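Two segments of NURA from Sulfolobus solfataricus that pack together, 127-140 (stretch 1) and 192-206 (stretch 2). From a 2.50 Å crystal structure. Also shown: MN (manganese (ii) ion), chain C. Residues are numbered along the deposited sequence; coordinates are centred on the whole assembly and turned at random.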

# COMPACT_ATOMS: atom_id res chain seq x y z
N GLY A 127 18.38 -16.24 24.77
CA GLY A 127 19.50 -16.35 23.83
C GLY A 127 20.64 -15.41 24.13
O GLY A 127 20.59 -14.64 25.09
N ASP A 128 21.68 -15.46 23.30
CA ASP A 128 22.80 -14.57 23.43
C ASP A 128 22.55 -13.30 22.64
O ASP A 128 23.03 -12.22 22.99
N TYR A 129 21.84 -13.44 21.53
CA TYR A 129 21.43 -12.32 20.72
C TYR A 129 19.96 -12.45 20.33
O TYR A 129 19.38 -13.57 20.33
N ILE A 130 19.35 -11.31 20.02
CA ILE A 130 17.98 -11.28 19.54
C ILE A 130 18.00 -10.68 18.16
O ILE A 130 18.57 -9.63 17.96
N LEU A 131 17.42 -11.37 17.19
CA LEU A 131 17.33 -10.87 15.84
C LEU A 131 15.91 -10.42 15.55
O LEU A 131 14.99 -11.24 15.53
N MSE A 132 15.73 -9.13 15.32
CA MSE A 132 14.49 -8.58 14.82
C MSE A 132 14.60 -8.38 13.32
O MSE A 132 15.68 -8.06 12.80
N ASP A 133 13.44 -8.48 12.65
CA ASP A 133 13.31 -8.24 11.22
C ASP A 133 12.82 -6.83 10.98
O ASP A 133 11.71 -6.51 11.31
N GLY A 134 13.65 -5.99 10.41
CA GLY A 134 13.35 -4.58 10.29
C GLY A 134 14.35 -3.67 10.98
O GLY A 134 15.01 -4.04 11.94
N SER A 135 14.41 -2.43 10.49
CA SER A 135 15.36 -1.45 11.02
C SER A 135 14.90 -0.83 12.33
O SER A 135 13.70 -0.73 12.60
N LEU A 136 15.86 -0.37 13.13
CA LEU A 136 15.56 0.38 14.35
C LEU A 136 14.66 1.59 14.02
O LEU A 136 13.61 1.74 14.60
N SER A 137 15.07 2.40 13.07
CA SER A 137 14.34 3.61 12.67
C SER A 137 12.91 3.29 12.34
O SER A 137 12.04 3.99 12.78
N LYS A 138 12.66 2.22 11.58
CA LYS A 138 11.28 1.94 11.18
C LYS A 138 10.42 1.41 12.33
O LYS A 138 9.25 1.75 12.42
N LYS A 139 10.99 0.59 13.20
CA LYS A 139 10.26 0.01 14.34
C LYS A 139 9.85 1.07 15.36
O LYS A 139 8.79 0.96 16.00
N ILE A 140 10.71 2.08 15.51
CA ILE A 140 10.44 3.20 16.40
C ILE A 140 9.29 4.05 15.91
O ILE A 140 8.57 4.59 16.72
N GLU A 192 16.82 -3.63 28.58
CA GLU A 192 17.03 -4.96 29.12
C GLU A 192 18.12 -5.70 28.30
O GLU A 192 18.85 -6.57 28.83
N TYR A 193 18.26 -5.36 27.03
CA TYR A 193 19.13 -6.14 26.18
C TYR A 193 20.19 -5.35 25.46
O TYR A 193 20.85 -5.90 24.58
N ASP A 194 20.38 -4.08 25.82
CA ASP A 194 21.59 -3.29 25.45
C ASP A 194 22.03 -3.63 24.01
O ASP A 194 21.19 -3.64 23.12
N GLY A 195 23.30 -3.96 23.78
CA GLY A 195 23.72 -4.30 22.43
C GLY A 195 23.41 -5.71 21.93
O GLY A 195 23.86 -6.08 20.89
N ASN A 196 22.65 -6.50 22.67
CA ASN A 196 22.38 -7.88 22.28
C ASN A 196 21.26 -7.99 21.22
O ASN A 196 20.92 -9.08 20.77
N VAL A 197 20.67 -6.87 20.84
CA VAL A 197 19.61 -6.89 19.84
C VAL A 197 20.16 -6.45 18.48
O VAL A 197 20.78 -5.38 18.35
N LEU A 198 19.92 -7.28 17.47
CA LEU A 198 20.38 -7.01 16.13
C LEU A 198 19.15 -6.80 15.33
O LEU A 198 18.32 -7.70 15.22
N TRP A 199 19.05 -5.62 14.74
CA TRP A 199 17.93 -5.27 13.97
C TRP A 199 18.33 -5.39 12.50
O TRP A 199 19.00 -4.51 11.95
N ILE A 200 17.86 -6.43 11.84
CA ILE A 200 18.35 -6.76 10.52
C ILE A 200 17.32 -6.52 9.43
O ILE A 200 16.16 -6.95 9.59
N SER A 201 17.73 -5.87 8.34
CA SER A 201 16.87 -5.69 7.21
C SER A 201 17.54 -6.00 5.86
O SER A 201 18.69 -5.69 5.66
N LYS A 202 16.74 -6.58 4.96
CA LYS A 202 17.11 -6.87 3.59
C LYS A 202 17.03 -5.62 2.71
O LYS A 202 17.70 -5.53 1.70
N VAL A 203 16.23 -4.64 3.13
CA VAL A 203 15.96 -3.42 2.37
C VAL A 203 16.33 -2.19 3.19
O VAL A 203 16.28 -2.22 4.41
N SER A 204 16.71 -1.10 2.53
CA SER A 204 16.98 0.14 3.24
C SER A 204 17.11 1.33 2.30
O SER A 204 17.52 1.17 1.16
N ARG A 205 16.77 2.51 2.81
CA ARG A 205 16.81 3.78 2.08
C ARG A 205 17.97 4.65 2.59
O ARG A 205 18.04 5.86 2.30
N GLY A 206 18.87 4.05 3.36
CA GLY A 206 20.01 4.78 3.90
C GLY A 206 20.95 5.28 2.81
O GLY A 206 21.13 4.62 1.79

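Two neighbouring parallel β-strands, 129-133 and 197-201, form this contact, zipped together by backbone hydrogen bonds and padded on both faces by apolar side chains, with Trp199 as the centrepiece. The ladder runs from Ile130 N to Asn196 O (2.8 Å) through to Gly134 N donating to Ile200 O (2.8 Å), and it fixes the register that decides which side chains meet.

Because side chains alternate along a strand, Ile130, Met132, Val197 and Trp199 share one face of the sheet. Trp199 (chi1 m, chi2 84°) lays its broad indole between two aliphatic groups. Met132, a selenomethionine with all three chi angles m, places CG over one face, 3.5 Å from Trp199 CE3; Leu136 (t, p), from the helix that follows, covers the opposite face, its CD1 3.9 Å from Trp199 CE2. Both are CH-π contacts, and the flexible Met132 chain can follow the flat ring while its CG also reaches Val197 CG1 at 3.8 Å. Lys139 adds its aliphatic portion, CG lying 3.7 Å from Trp199 CZ3, while its NZ donates to Asp133 O at 2.6 Å; a long lysine can thus serve apolar and polar surroundings at once. At the start of the strand, Ile130 (m, t) extends CD1 over the face of the Tyr193 ring, 3.7 Å from its centroid and almost on the ring normal. Branched Ile130 and Val197 suit the extended backbone, and their CB and CG1 atoms, respectively, approach to 4.3 Å.

The other face carries Leu131, Asp133, Leu198 and Ile200. Leu131 (m, t) points out on this face, but its end comes nearer the neighbouring strand, with CD2 3.6 Å from Leu198 CB and 4.2 Å from Ile200 CD1. Leu198 and Ile200 are likewise m, t. Near the beginning, Tyr129 CD1 meets Leu198 CD1 at 4.1 Å.

Asp133 brings polarity to this face. With chi1 t, it binds manganese through OD2 (2.5 Å), and a water donates to both its OD1 (2.8 Å) and Ile200 O (2.5 Å), tying the acid to the partner strand. A carboxylate suits this place because its two oxygens can serve metal and water separately.

Gly134 then turns the chain at positive phi, where a CB would jam against the preceding carbonyl and clash with Lys139 CE. Ser135 (p) caps the helix, its OG accepting from Lys138 N at 3.1 Å. At the exposed margin, Lys138 NZ and Arg205 NH1 lie 3.6 Å apart, a like-charged pair that contributes no salt bridge.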

# COMPACT_ATOMS: atom_id res chain seq x y z
CB ASP A 128 24.08 -15.24 22.91
CG ASP A 128 24.41 -16.54 23.66
OD1 ASP A 128 24.34 -16.56 24.91
OD2 ASP A 128 24.73 -17.56 22.98
CB TYR A 129 22.25 -12.27 19.45
CG TYR A 129 23.71 -11.94 19.58
CD1 TYR A 129 24.15 -10.62 19.48
CD2 TYR A 129 24.66 -12.94 19.70
CE1 TYR A 129 25.51 -10.29 19.54
CE2 TYR A 129 26.04 -12.62 19.78
CZ TYR A 129 26.46 -11.28 19.69
OH TYR A 129 27.81 -10.92 19.75
CB ILE A 130 17.09 -10.40 20.43
CG1 ILE A 130 17.07 -10.93 21.85
CG2 ILE A 130 15.64 -10.36 19.91
CD1 ILE A 130 16.27 -10.06 22.75
CB LEU A 131 17.71 -11.95 14.84
CG LEU A 131 18.97 -12.70 15.17
CD1 LEU A 131 19.26 -13.71 14.07
CD2 LEU A 131 20.11 -11.67 15.34
CB MSE A 132 14.20 -7.20 15.43
CG MSE A 132 14.36 -7.08 16.94
SE MSE A 132 12.99 -7.97 17.95
CE MSE A 132 11.43 -7.19 17.16
CB ASP A 133 12.30 -9.21 10.64
CG ASP A 133 12.07 -8.98 9.17
OD1 ASP A 133 13.03 -8.98 8.42
OD2 ASP A 133 10.93 -8.82 8.75
CB SER A 135 15.50 -0.34 10.03
OG SER A 135 14.19 0.20 9.78
CB LEU A 136 16.86 0.82 15.06
CG LEU A 136 16.78 1.42 16.47
CD1 LEU A 136 15.85 0.59 17.38
CD2 LEU A 136 18.16 1.54 17.10
CB SER A 137 15.01 4.29 11.45
OG SER A 137 15.57 3.32 10.51
CB LYS A 138 11.20 1.06 9.91
CG LYS A 138 11.06 1.90 8.58
CD LYS A 138 11.37 1.11 7.28
CE LYS A 138 11.71 2.05 6.08
NZ LYS A 138 12.64 1.41 5.06
CB LYS A 139 11.11 -1.04 15.05
CG LYS A 139 11.36 -2.30 14.25
CD LYS A 139 10.21 -3.28 14.32
CE LYS A 139 10.14 -4.22 13.10
NZ LYS A 139 10.56 -5.61 13.45
CB ILE A 140 11.68 4.10 16.53
CG1 ILE A 140 12.59 3.56 17.63
CG2 ILE A 140 11.28 5.56 16.81
CD1 ILE A 140 13.66 4.52 18.00
CB GLU A 192 15.70 -5.74 29.13
CG GLU A 192 15.83 -7.27 29.34
CD GLU A 192 14.51 -7.98 29.65
OE1 GLU A 192 13.42 -7.34 29.66
OE2 GLU A 192 14.57 -9.21 29.92
CB TYR A 193 18.31 -6.90 25.16
CG TYR A 193 17.28 -7.83 25.73
CD1 TYR A 193 17.66 -9.03 26.31
CD2 TYR A 193 15.93 -7.53 25.66
CE1 TYR A 193 16.71 -9.93 26.82
CE2 TYR A 193 14.97 -8.42 26.16
CZ TYR A 193 15.38 -9.62 26.74
OH TYR A 193 14.45 -10.50 27.24
CB ASP A 194 22.75 -3.50 26.45
CG ASP A 194 22.59 -2.70 27.80
OD1 ASP A 194 21.43 -2.40 28.19
OD2 ASP A 194 23.65 -2.38 28.44
CB ASN A 196 22.01 -8.72 23.53
CG ASN A 196 23.15 -8.78 24.60
OD1 ASN A 196 24.34 -8.63 24.31
ND2 ASN A 196 22.74 -9.01 25.85
CB VAL A 197 18.42 -5.98 20.21
CG1 VAL A 197 17.28 -6.30 19.31
CG2 VAL A 197 18.04 -6.16 21.64
CB LEU A 198 21.17 -8.19 15.58
CG LEU A 198 22.43 -8.55 16.36
CD1 LEU A 198 23.17 -9.63 15.65
CD2 LEU A 198 23.32 -7.32 16.59
CB TRP A 199 17.54 -3.84 14.31
CG TRP A 199 17.30 -3.60 15.78
CD1 TRP A 199 18.23 -3.34 16.76
CD2 TRP A 199 16.03 -3.55 16.42
NE1 TRP A 199 17.62 -3.15 17.97
CE2 TRP A 199 16.27 -3.27 17.79
CE3 TRP A 199 14.72 -3.71 15.98
CZ2 TRP A 199 15.23 -3.15 18.72
CZ3 TRP A 199 13.70 -3.58 16.88
CH2 TRP A 199 13.97 -3.30 18.25
CB ILE A 200 18.74 -8.21 10.50
CG1 ILE A 200 19.94 -8.39 11.45
CG2 ILE A 200 19.06 -8.67 9.12
CD1 ILE A 200 20.39 -9.78 11.59
CB SER A 201 16.21 -4.26 7.18
OG SER A 201 17.11 -3.17 7.42
CB LYS A 202 16.17 -7.94 3.03
CG LYS A 202 16.23 -9.31 3.74
CD LYS A 202 15.10 -10.31 3.30
CE LYS A 202 15.68 -11.78 3.18
NZ LYS A 202 14.61 -12.83 2.83
CB VAL A 203 14.45 -3.37 2.03
CG1 VAL A 203 14.03 -2.03 1.45
CG2 VAL A 203 14.11 -4.49 1.06
CB SER A 204 18.23 0.02 4.07
OG SER A 204 18.53 1.25 4.69
CB ARG A 205 15.48 4.55 2.25
CG ARG A 205 14.27 3.91 1.58
CD ARG A 205 13.06 4.89 1.47
NE ARG A 205 12.04 4.36 0.57
CZ ARG A 205 11.14 3.44 0.92
NH1 ARG A 205 11.09 2.97 2.17
NH2 ARG A 205 10.27 3.00 0.02
MN MN C . 8.50 -8.44 9.16
O HOH W 1 15.71 -8.66 7.87